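Side-chain contacts in beta-xylosidase (PDB 4MLG), which probably releases xylose by hydrolysis from the non-reducing ends of short xylo-oligosaccharides, as a beta-propeller enzyme of glycosyl hydrolase family 43: residues A[88-92]-A[93-97]; A[101-104]-A[105-109]; A[238-242]-A[243-247]. All coordinates share one frame; numbering follows the deposited sequence.

Interaction 1 (A[88-92]-A[93-97]); sequences VAFRN and GKYYM
A89 and Y96 bond to each other twice through their backbones, Y96 N giving the straighter link to A89 O (2.8 Å, 169° at the hydrogen). Two residues on, R91 and K94 form the second hydrogen-bonded pair, with R91 N 2.9 Å from K94 O and K94 N returning to R91 O. These four bonds close a beta hairpin at the end of a propeller blade, with a two-residue loop, N92-G93, in a type I' turn where both take positive phi. The K94 chain, bent at its last two torsions, curls back over the turn and brings NZ within 3.2 Å of N92 O, a weak bond. N92 ND2 instead donates to E190 O.

On the face carrying V88, F90, Y95 and M97 the packing centres on the F90-Y95 pair. F90 CG lies anti to its own N (chi1 178°), which brings the CD1 corner of the ring over the centre of the Y95 face, 3.3 Å above its plane. The two planes are inclined at 43° with centroids 4.6 Å apart, and F21 meets Y95 edge-to-face. Deeper in the blade, V88 CG2 rests on M97 CB at 4.1 Å. On the opposite face of the hairpin, with A89 and R91, the Y96 ring runs back along the first strand and places its CE2 edge 3.3 Å from R91 O.

Backbone bonds thus set the register, while the F90-Y95 pair packs one face, the Y96 edge lies by R91 O on the other, and the bond from the K94 ammonium to the turn is weak.

Interaction 2 (A[101-104]-A[105-109]); sequences LKDQ and NDIFR
L101 and R109 form an antiparallel hydrogen-bonded pair and K102 and F108 the non-hydrogen-bonded pair beside it, after which D103 N reaches I107 O and D106 N closes a type I turn on D103 O. This is the beta hairpin between the second and third strands of a four-stranded propeller sheet, and D103 organises its loop. With CG lodged between the backbone N and the carbonyl carbon (chi1 52°), the carboxylate folds inward and OD1 accepts two backbone donors from opposite faces of its plane: N105 N at 2.9 Å, an Asx turn, and I107 N at 2.8 Å. The other oxygen, OD2, makes a long, weak salt bridge to R109 NE (3.4 Å), the two flat groups inclined at 68°, and a water spans OD2 and R109 NH2.

R109 is shared further: NH1 bonds to S132 O, and NH2 forms a salt bridge with D103 of the second subunit. N105 ND2 likewise donates to G131 O of the second subunit, at the dimer interface.

A second water links D103 O to D106 OD1, which also pairs with R81. On the face opposite L101 and R109, the extended K102 chain lies across the F108 ring. Its CG stands over the ring centre in a CH-pi contact, 3.6 Å from the centroid and 10° off the normal, while CE approaches the rim at CE2.

Interaction 3 (A[238-242]-A[243-247]); sequences YSTGD and THLIC
T240 and T243 join hydroxyls across the loop of a beta hairpin, the one linking strands 233-239 and 246-251 of the propeller. T240 OG1 donates to T243 OG1 at 2.6 Å, the two side chains crossing at about a right angle, and T243 OG1 is also bonded to T217 O. The same T240 oxygen accepts from L245 N (3.0 Å). The T240 chi1 of 64° sets OG1 between the backbone N and the carbonyl carbon, turned into the loop, and leaves CG2 to lie 3.7 Å from C247 SG. A valine here would probably leave L245 N without its acceptor and T243 OG1 without the proton it receives.

Backbone bonds frame this hydroxyl pair. T240 N meets L245 O in the carbonyl plane at 2.9 Å, and H244 N turns back to G241 O. Further along, Y238 N donates to C247 O, with only a weak return bond from C247 N to Y238 O. S239 OG accepts from G241 N, an ST turn at the entry to the loop, where G241 has positive phi.

Two groups of the turn have partners beyond it: D242 OD1 forms a salt bridge with R220, and the H244 ring, one face of which lies over G241 O, meets W271 edge-to-face.

Side-chain packing continues at the strand ends. S239 CB touches I246 CD1 at 3.8 Å on one face of the hairpin. On the other, the Y238 ring, its hydroxyl bonded to R219 O, receives C247 CB off-centre above one face, with CB 3.8 Å from Y238 CZ.

Overall arrangement
Following the chain from the N terminus, interaction 1 closes the tight turn between strands 81-91 and 94-102. Strand 94-102 then runs on to interaction 2, whose centre is about 24 Å from that of interaction 1 and which closes the turn into strand 108-115; the two contacts thus form the turns of successive hairpins of the same antiparallel sheet. Much later in sequence, interaction 3 closes the hairpin of strands 233-239 and 246-251 in a different sheet, on the opposite side of the chain's centre from interaction 1. The three follow in series, with none nested or crossed. Interactions 1 and 3 lie nearer the bound calcium, whereas interaction 2 faces the second subunit.

Interaction 1 (A[88-92]-A[93-97])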
ATOM      1  N   VAL A  88      18.971 -10.185  -6.821  1.00 60.35           N
ATOM      2  CA  VAL A  88      20.074  -9.560  -6.094  1.00 61.43           C
ATOM      3  C   VAL A  88      20.966  -8.737  -7.024  1.00 62.86           C
ATOM      4  O   VAL A  88      21.205  -9.125  -8.167  1.00 63.49           O
ATOM      5  CB  VAL A  88      20.924 -10.628  -5.366  1.00 62.08           C
ATOM      6  CG1 VAL A  88      22.095  -9.990  -4.630  1.00 63.22           C
ATOM      7  CG2 VAL A  88      20.063 -11.425  -4.399  1.00 61.45           C
ATOM      8  N   ALA A  89      21.447  -7.597  -6.534  1.00 62.97           N
ATOM      9  CA  ALA A  89      22.371  -6.760  -7.293  1.00 62.94           C
ATOM     10  C   ALA A  89      23.545  -6.309  -6.431  1.00 64.02           C
ATOM     11  O   ALA A  89      23.393  -6.080  -5.232  1.00 64.55           O
ATOM     12  CB  ALA A  89      21.647  -5.559  -7.862  1.00 62.01           C
ATOM     13  N   PHE A  90      24.712  -6.175  -7.050  1.00 65.19           N
ATOM     14  CA  PHE A  90      25.908  -5.732  -6.341  1.00 66.48           C
ATOM     15  C   PHE A  90      26.255  -4.288  -6.687  1.00 67.28           C
ATOM     16  O   PHE A  90      26.501  -3.960  -7.848  1.00 68.24           O
ATOM     17  CB  PHE A  90      27.091  -6.649  -6.662  1.00 67.35           C
ATOM     18  CG  PHE A  90      28.377  -6.226  -6.013  1.00 69.01           C
ATOM     19  CD1 PHE A  90      28.555  -6.361  -4.646  1.00 69.81           C
ATOM     20  CD2 PHE A  90      29.408  -5.693  -6.769  1.00 70.93           C
ATOM     21  CE1 PHE A  90      29.739  -5.973  -4.043  1.00 71.75           C
ATOM     22  CE2 PHE A  90      30.595  -5.301  -6.172  1.00 73.13           C
ATOM     23  CZ  PHE A  90      30.759  -5.443  -4.807  1.00 73.30           C
ATOM     24  N   ARG A  91      26.268  -3.430  -5.672  1.00 67.09           N
ATOM     25  CA  ARG A  91      26.617  -2.026  -5.858  1.00 68.24           C
ATOM     26  C   ARG A  91      27.151  -1.430  -4.560  1.00 71.11           C
ATOM     27  O   ARG A  91      26.706  -1.798  -3.470  1.00 70.53           O
ATOM     28  CB  ARG A  91      25.405  -1.231  -6.348  1.00 65.28           C
ATOM     29  CG  ARG A  91      25.720   0.197  -6.774  1.00 64.57           C
ATOM     30  CD  ARG A  91      24.483   0.900  -7.312  1.00 62.42           C
ATOM     31  NE  ARG A  91      24.797   2.185  -7.930  1.00 62.85           N
ATOM     32  CZ  ARG A  91      23.912   2.943  -8.570  1.00 62.13           C
ATOM     33  NH1 ARG A  91      22.652   2.544  -8.681  1.00 60.44           N
ATOM     34  NH2 ARG A  91      24.284   4.100  -9.101  1.00 63.60           N
ATOM     35  N   ASN A  92      28.114  -0.518  -4.687  1.00 73.61           N
ATOM     36  CA  ASN A  92      28.706   0.170  -3.543  1.00 75.73           C
ATOM     37  C   ASN A  92      29.370  -0.783  -2.553  1.00 75.82           C
ATOM     38  O   ASN A  92      29.422  -0.507  -1.355  1.00 75.16           O
ATOM     39  CB  ASN A  92      27.660   1.030  -2.824  1.00 77.18           C
ATOM     40  CG  ASN A  92      26.918   1.955  -3.768  1.00 79.51           C
ATOM     41  OD1 ASN A  92      27.520   2.591  -4.633  1.00 81.17           O
ATOM     42  ND2 ASN A  92      25.602   2.029  -3.609  1.00 78.47           N
ATOM     43  N   GLY A  93      29.871  -1.905  -3.060  1.00 76.34           N
ATOM     44  CA  GLY A  93      30.527  -2.894  -2.224  1.00 78.05           C
ATOM     45  C   GLY A  93      29.560  -3.725  -1.400  1.00 76.54           C
ATOM     46  O   GLY A  93      29.976  -4.501  -0.540  1.00 78.17           O
ATOM     47  N   LYS A  94      28.265  -3.567  -1.660  1.00 74.37           N
ATOM     48  CA  LYS A  94      27.249  -4.316  -0.928  1.00 74.21           C
ATOM     49  C   LYS A  94      26.280  -5.034  -1.864  1.00 72.06           C
ATOM     50  O   LYS A  94      26.184  -4.705  -3.046  1.00 71.37           O
ATOM     51  CB  LYS A  94      26.485  -3.396   0.028  1.00 76.04           C
ATOM     52  CG  LYS A  94      27.334  -2.841   1.160  1.00 80.66           C
ATOM     53  CD  LYS A  94      26.521  -1.938   2.075  1.00 82.95           C
ATOM     54  CE  LYS A  94      26.013  -0.714   1.334  1.00 84.52           C
ATOM     55  NZ  LYS A  94      27.125   0.115   0.788  1.00 86.91           N
ATOM     56  N   TYR A  95      25.566  -6.017  -1.324  1.00 70.87           N
ATOM     57  CA  TYR A  95      24.606  -6.789  -2.106  1.00 68.62           C
ATOM     58  C   TYR A  95      23.176  -6.469  -1.682  1.00 67.00           C
ATOM     59  O   TYR A  95      22.807  -6.643  -0.519  1.00 67.74           O
ATOM     60  CB  TYR A  95      24.885  -8.288  -1.969  1.00 68.34           C
ATOM     61  CG  TYR A  95      26.222  -8.720  -2.533  1.00 69.24           C
ATOM     62  CD1 TYR A  95      26.316  -9.279  -3.803  1.00 68.75           C
ATOM     63  CD2 TYR A  95      27.390  -8.570  -1.798  1.00 70.60           C
ATOM     64  CE1 TYR A  95      27.536  -9.678  -4.322  1.00 69.76           C
ATOM     65  CE2 TYR A  95      28.613  -8.962  -2.309  1.00 72.17           C
ATOM     66  CZ  TYR A  95      28.680  -9.517  -3.570  1.00 71.78           C
ATOM     67  OH  TYR A  95      29.899  -9.909  -4.078  1.00 73.26           O
ATOM     68  N   TYR A  96      22.378  -5.994  -2.632  1.00 65.06           N
ATOM     69  CA  TYR A  96      21.004  -5.598  -2.354  1.00 64.20           C
ATOM     70  C   TYR A  96      20.013  -6.639  -2.857  1.00 65.42           C
ATOM     71  O   TYR A  96      19.889  -6.861  -4.062  1.00 66.91           O
ATOM     72  CB  TYR A  96      20.702  -4.242  -2.995  1.00 63.62           C
ATOM     73  CG  TYR A  96      21.534  -3.104  -2.444  1.00 65.33           C
ATOM     74  CD1 TYR A  96      21.077  -2.338  -1.380  1.00 65.81           C
ATOM     75  CD2 TYR A  96      22.776  -2.798  -2.986  1.00 66.49           C
ATOM     76  CE1 TYR A  96      21.831  -1.300  -0.872  1.00 67.38           C
ATOM     77  CE2 TYR A  96      23.538  -1.761  -2.484  1.00 68.21           C
ATOM     78  CZ  TYR A  96      23.060  -1.015  -1.426  1.00 68.74           C
ATOM     79  OH  TYR A  96      23.812   0.021  -0.919  1.00 70.11           O
ATOM     80  N   MET A  97      19.312  -7.281  -1.928  1.00 65.43           N
ATOM     81  CA  MET A  97      18.288  -8.255  -2.289  1.00 64.76           C
ATOM     82  C   MET A  97      16.917  -7.595  -2.376  1.00 63.93           C
ATOM     83  O   MET A  97      16.468  -6.952  -1.428  1.00 64.79           O
ATOM     84  CB  MET A  97      18.247  -9.404  -1.281  1.00 64.58           C
ATOM     85  CG  MET A  97      17.088 -10.362  -1.500  1.00 63.27           C
ATOM     86  SD  MET A  97      17.057 -11.714  -0.309  1.00 55.26           S
ATOM     87  CE  MET A  97      18.594 -12.547  -0.695  1.00 45.54           C
TER

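Interaction 2 (A[101-104]-A[105-109])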
ATOM      1  N   LEU A 101       6.651  -9.107  -1.438  1.00 50.57           N
ATOM      2  CA  LEU A 101       5.971  -9.574  -0.236  1.00 51.51           C
ATOM      3  C   LEU A 101       4.711  -8.756  -0.005  1.00 51.18           C
ATOM      4  O   LEU A 101       4.751  -7.525  -0.020  1.00 51.46           O
ATOM      5  CB  LEU A 101       6.895  -9.454   0.979  1.00 53.42           C
ATOM      6  CG  LEU A 101       6.393  -9.973   2.328  1.00 55.95           C
ATOM      7  CD1 LEU A 101       6.432 -11.491   2.374  1.00 56.86           C
ATOM      8  CD2 LEU A 101       7.218  -9.383   3.455  1.00 58.13           C
ATOM      9  N   LYS A 102       3.590  -9.439   0.197  1.00 51.63           N
ATOM     10  CA  LYS A 102       2.358  -8.754   0.549  1.00 50.73           C
ATOM     11  C   LYS A 102       2.550  -8.105   1.910  1.00 47.24           C
ATOM     12  O   LYS A 102       3.067  -8.733   2.832  1.00 45.52           O
ATOM     13  CB  LYS A 102       1.181  -9.729   0.592  1.00 52.09           C
ATOM     14  CG  LYS A 102       0.772 -10.297  -0.759  1.00 52.60           C
ATOM     15  CD  LYS A 102      -0.488 -11.139  -0.621  1.00 53.40           C
ATOM     16  CE  LYS A 102      -0.981 -11.662  -1.960  1.00 53.21           C
ATOM     17  NZ  LYS A 102      -2.203 -12.496  -1.786  1.00 53.26           N
ATOM     18  N   ASP A 103       2.151  -6.844   2.032  1.00 47.90           N
ATOM     19  CA  ASP A 103       2.230  -6.156   3.313  1.00 48.71           C
ATOM     20  C   ASP A 103       1.126  -6.647   4.246  1.00 48.36           C
ATOM     21  O   ASP A 103       0.460  -7.643   3.966  1.00 46.65           O
ATOM     22  CB  ASP A 103       2.156  -4.636   3.132  1.00 49.29           C
ATOM     23  CG  ASP A 103       0.959  -4.198   2.306  1.00 50.62           C
ATOM     24  OD1 ASP A 103      -0.035  -4.949   2.230  1.00 51.28           O
ATOM     25  OD2 ASP A 103       1.010  -3.089   1.732  1.00 51.86           O
ATOM     26  N   GLN A 104       0.921  -5.937   5.347  1.00 51.12           N
ATOM     27  CA  GLN A 104      -0.094  -6.336   6.312  1.00 51.36           C
ATOM     28  C   GLN A 104      -1.502  -5.992   5.829  1.00 52.41           C
ATOM     29  O   GLN A 104      -2.483  -6.200   6.541  1.00 53.32           O
ATOM     30  CB  GLN A 104       0.207  -5.718   7.676  1.00 50.47           C
ATOM     31  CG  GLN A 104       1.532  -6.191   8.248  1.00 51.72           C
ATOM     32  CD  GLN A 104       1.976  -5.391   9.451  1.00 55.74           C
ATOM     33  OE1 GLN A 104       1.207  -4.613  10.014  1.00 58.03           O
ATOM     34  NE2 GLN A 104       3.229  -5.577   9.851  1.00 56.21           N
ATOM     35  N   ASN A 105      -1.588  -5.474   4.608  1.00 52.32           N
ATOM     36  CA  ASN A 105      -2.868  -5.220   3.961  1.00 52.26           C
ATOM     37  C   ASN A 105      -3.060  -6.134   2.754  1.00 51.59           C
ATOM     38  O   ASN A 105      -3.910  -5.879   1.899  1.00 50.84           O
ATOM     39  CB  ASN A 105      -2.968  -3.756   3.530  1.00 52.30           C
ATOM     40  CG  ASN A 105      -2.888  -2.795   4.700  1.00 54.07           C
ATOM     41  OD1 ASN A 105      -1.961  -1.990   4.796  1.00 56.39           O
ATOM     42  ND2 ASN A 105      -3.866  -2.872   5.595  1.00 53.18           N
ATOM     43  N   ASP A 106      -2.258  -7.196   2.696  1.00 50.96           N
ATOM     44  CA  ASP A 106      -2.259  -8.140   1.576  1.00 52.26           C
ATOM     45  C   ASP A 106      -2.030  -7.474   0.218  1.00 51.10           C
ATOM     46  O   ASP A 106      -2.530  -7.942  -0.804  1.00 50.64           O
ATOM     47  CB  ASP A 106      -3.539  -8.986   1.552  1.00 53.54           C
ATOM     48  CG  ASP A 106      -3.387 -10.301   2.299  1.00 55.70           C
ATOM     49  OD1 ASP A 106      -2.236 -10.711   2.560  1.00 55.65           O
ATOM     50  OD2 ASP A 106      -4.419 -10.932   2.611  1.00 56.68           O
ATOM     51  N   ILE A 107      -1.275  -6.380   0.215  1.00 48.93           N
ATOM     52  CA  ILE A 107      -0.900  -5.717  -1.027  1.00 47.13           C
ATOM     53  C   ILE A 107       0.573  -5.981  -1.318  1.00 45.64           C
ATOM     54  O   ILE A 107       1.430  -5.730  -0.468  1.00 45.12           O
ATOM     55  CB  ILE A 107      -1.144  -4.199  -0.954  1.00 47.71           C
ATOM     56  CG1 ILE A 107      -2.601  -3.910  -0.592  1.00 48.42           C
ATOM     57  CG2 ILE A 107      -0.780  -3.535  -2.271  1.00 46.83           C
ATOM     58  CD1 ILE A 107      -2.931  -2.433  -0.499  1.00 49.56           C
ATOM     59  N   PHE A 108       0.867  -6.493  -2.510  1.00 43.70           N
ATOM     60  CA  PHE A 108       2.243  -6.833  -2.858  1.00 42.87           C
ATOM     61  C   PHE A 108       3.138  -5.602  -2.929  1.00 43.83           C
ATOM     62  O   PHE A 108       2.874  -4.664  -3.680  1.00 42.91           O
ATOM     63  CB  PHE A 108       2.312  -7.630  -4.166  1.00 42.03           C
ATOM     64  CG  PHE A 108       2.558  -9.100  -3.962  1.00 41.83           C
ATOM     65  CD1 PHE A 108       3.753  -9.547  -3.417  1.00 41.53           C
ATOM     66  CD2 PHE A 108       1.597 -10.036  -4.314  1.00 41.61           C
ATOM     67  CE1 PHE A 108       3.983 -10.899  -3.222  1.00 42.20           C
ATOM     68  CE2 PHE A 108       1.823 -11.388  -4.124  1.00 43.18           C
ATOM     69  CZ  PHE A 108       3.016 -11.819  -3.576  1.00 43.72           C
ATOM     70  N   ARG A 109       4.192  -5.616  -2.120  1.00 45.89           N
ATOM     71  CA  ARG A 109       5.187  -4.555  -2.118  1.00 48.55           C
ATOM     72  C   ARG A 109       6.551  -5.183  -2.353  1.00 50.82           C
ATOM     73  O   ARG A 109       6.680  -6.408  -2.380  1.00 50.63           O
ATOM     74  CB  ARG A 109       5.182  -3.808  -0.783  1.00 50.70           C
ATOM     75  CG  ARG A 109       3.848  -3.178  -0.407  1.00 51.43           C
ATOM     76  CD  ARG A 109       3.446  -2.085  -1.383  1.00 53.43           C
ATOM     77  NE  ARG A 109       2.342  -1.276  -0.876  1.00 55.61           N
ATOM     78  CZ  ARG A 109       1.813  -0.242  -1.523  1.00 56.61           C
ATOM     79  NH1 ARG A 109       2.283   0.111  -2.711  1.00 56.81           N
ATOM     80  NH2 ARG A 109       0.810   0.439  -0.983  1.00 56.25           N
TER
HETATM   81  O   HOH W   1      -1.081  -9.758   4.788  1.00 46.85           O
HETATM   82  O   HOH W   2      -0.558  -0.377   1.602  1.00 49.71           O

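Interaction 3 (A[238-242]-A[243-247])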
ATOM      1  N   TYR A 238      10.824 -13.466 -20.390  1.00 54.70           N
ATOM      2  CA  TYR A 238       9.701 -13.465 -19.459  1.00 53.47           C
ATOM      3  C   TYR A 238       8.854 -14.726 -19.580  1.00 55.03           C
ATOM      4  O   TYR A 238       9.041 -15.525 -20.498  1.00 56.52           O
ATOM      5  CB  TYR A 238       8.823 -12.233 -19.696  1.00 51.98           C
ATOM      6  CG  TYR A 238       8.299 -12.115 -21.112  1.00 50.88           C
ATOM      7  CD1 TYR A 238       7.026 -12.562 -21.442  1.00 50.43           C
ATOM      8  CD2 TYR A 238       9.076 -11.554 -22.118  1.00 51.05           C
ATOM      9  CE1 TYR A 238       6.545 -12.456 -22.732  1.00 51.54           C
ATOM     10  CE2 TYR A 238       8.603 -11.445 -23.410  1.00 51.29           C
ATOM     11  CZ  TYR A 238       7.337 -11.897 -23.712  1.00 52.14           C
ATOM     12  OH  TYR A 238       6.863 -11.789 -24.998  1.00 53.41           O
ATOM     13  N   SER A 239       7.920 -14.894 -18.647  1.00 53.42           N
ATOM     14  CA  SER A 239       6.991 -16.020 -18.666  1.00 51.53           C
ATOM     15  C   SER A 239       5.629 -15.586 -19.199  1.00 50.19           C
ATOM     16  O   SER A 239       5.200 -14.453 -18.979  1.00 50.05           O
ATOM     17  CB  SER A 239       6.833 -16.609 -17.263  1.00 51.02           C
ATOM     18  OG  SER A 239       5.764 -17.537 -17.211  1.00 50.17           O
ATOM     19  N   THR A 240       4.949 -16.491 -19.896  1.00 49.43           N
ATOM     20  CA  THR A 240       3.654 -16.180 -20.488  1.00 49.38           C
ATOM     21  C   THR A 240       2.501 -16.811 -19.713  1.00 50.60           C
ATOM     22  O   THR A 240       1.353 -16.773 -20.156  1.00 51.02           O
ATOM     23  CB  THR A 240       3.578 -16.632 -21.956  1.00 49.20           C
ATOM     24  OG1 THR A 240       3.693 -18.059 -22.025  1.00 47.99           O
ATOM     25  CG2 THR A 240       4.691 -15.992 -22.772  1.00 48.32           C
ATOM     26  N   GLY A 241       2.813 -17.397 -18.561  1.00 50.97           N
ATOM     27  CA  GLY A 241       1.797 -17.898 -17.652  1.00 52.39           C
ATOM     28  C   GLY A 241       0.960 -19.063 -18.147  1.00 53.99           C
ATOM     29  O   GLY A 241       1.405 -20.212 -18.134  1.00 54.65           O
ATOM     30  N   ASP A 242      -0.262 -18.763 -18.581  1.00 54.30           N
ATOM     31  CA  ASP A 242      -1.229 -19.798 -18.938  1.00 55.02           C
ATOM     32  C   ASP A 242      -0.926 -20.510 -20.256  1.00 55.85           C
ATOM     33  O   ASP A 242      -1.653 -21.421 -20.653  1.00 58.06           O
ATOM     34  CB  ASP A 242      -2.649 -19.225 -18.955  1.00 56.85           C
ATOM     35  CG  ASP A 242      -2.806 -18.081 -19.934  1.00 59.38           C
ATOM     36  OD1 ASP A 242      -1.794 -17.420 -20.247  1.00 60.24           O
ATOM     37  OD2 ASP A 242      -3.946 -17.839 -20.386  1.00 59.83           O
ATOM     38  N   THR A 243       0.140 -20.096 -20.933  1.00 53.93           N
ATOM     39  CA  THR A 243       0.609 -20.813 -22.113  1.00 53.67           C
ATOM     40  C   THR A 243       1.945 -21.489 -21.821  1.00 53.44           C
ATOM     41  O   THR A 243       2.510 -22.168 -22.678  1.00 52.80           O
ATOM     42  CB  THR A 243       0.721 -19.902 -23.349  1.00 53.42           C
ATOM     43  OG1 THR A 243       1.428 -18.706 -23.005  1.00 53.86           O
ATOM     44  CG2 THR A 243      -0.663 -19.537 -23.864  1.00 51.67           C
ATOM     45  N   HIS A 244       2.436 -21.289 -20.599  1.00 54.35           N
ATOM     46  CA  HIS A 244       3.596 -22.011 -20.076  1.00 57.52           C
ATOM     47  C   HIS A 244       4.865 -21.837 -20.914  1.00 60.14           C
ATOM     48  O   HIS A 244       5.640 -22.778 -21.075  1.00 60.90           O
ATOM     49  CB  HIS A 244       3.269 -23.503 -19.925  1.00 59.01           C
ATOM     50  CG  HIS A 244       1.933 -23.771 -19.302  1.00 59.95           C
ATOM     51  ND1 HIS A 244       0.750 -23.658 -19.999  1.00 60.73           N
ATOM     52  CD2 HIS A 244       1.594 -24.153 -18.047  1.00 60.72           C
ATOM     53  CE1 HIS A 244      -0.260 -23.953 -19.201  1.00 61.64           C
ATOM     54  NE2 HIS A 244       0.225 -24.257 -18.011  1.00 61.64           N
ATOM     55  N   LEU A 245       5.080 -20.634 -21.437  1.00 60.41           N
ATOM     56  CA  LEU A 245       6.242 -20.369 -22.278  1.00 59.33           C
ATOM     57  C   LEU A 245       7.202 -19.378 -21.635  1.00 59.96           C
ATOM     58  O   LEU A 245       6.789 -18.500 -20.876  1.00 61.13           O
ATOM     59  CB  LEU A 245       5.808 -19.816 -23.636  1.00 57.90           C
ATOM     60  CG  LEU A 245       4.787 -20.602 -24.450  1.00 56.89           C
ATOM     61  CD1 LEU A 245       4.316 -19.773 -25.630  1.00 55.63           C
ATOM     62  CD2 LEU A 245       5.383 -21.913 -24.922  1.00 58.67           C
ATOM     63  N   ILE A 246       8.485 -19.525 -21.945  1.00 59.73           N
ATOM     64  CA  ILE A 246       9.467 -18.497 -21.635  1.00 59.36           C
ATOM     65  C   ILE A 246       9.909 -17.853 -22.944  1.00 59.96           C
ATOM     66  O   ILE A 246      10.730 -18.409 -23.676  1.00 60.92           O
ATOM     67  CB  ILE A 246      10.689 -19.063 -20.886  1.00 59.49           C
ATOM     68  CG1 ILE A 246      10.272 -19.602 -19.518  1.00 58.53           C
ATOM     69  CG2 ILE A 246      11.757 -17.989 -20.706  1.00 58.85           C
ATOM     70  CD1 ILE A 246       9.842 -18.525 -18.542  1.00 57.78           C
ATOM     71  N   CYS A 247       9.343 -16.689 -23.246  1.00 58.82           N
ATOM     72  CA  CYS A 247       9.650 -15.990 -24.487  1.00 59.64           C
ATOM     73  C   CYS A 247      10.747 -14.957 -24.262  1.00 60.31           C
ATOM     74  O   CYS A 247      11.237 -14.797 -23.144  1.00 61.54           O
ATOM     75  CB  CYS A 247       8.397 -15.316 -25.046  1.00 59.52           C
ATOM     76  SG  CYS A 247       7.072 -16.463 -25.500  1.00 54.16           S
TER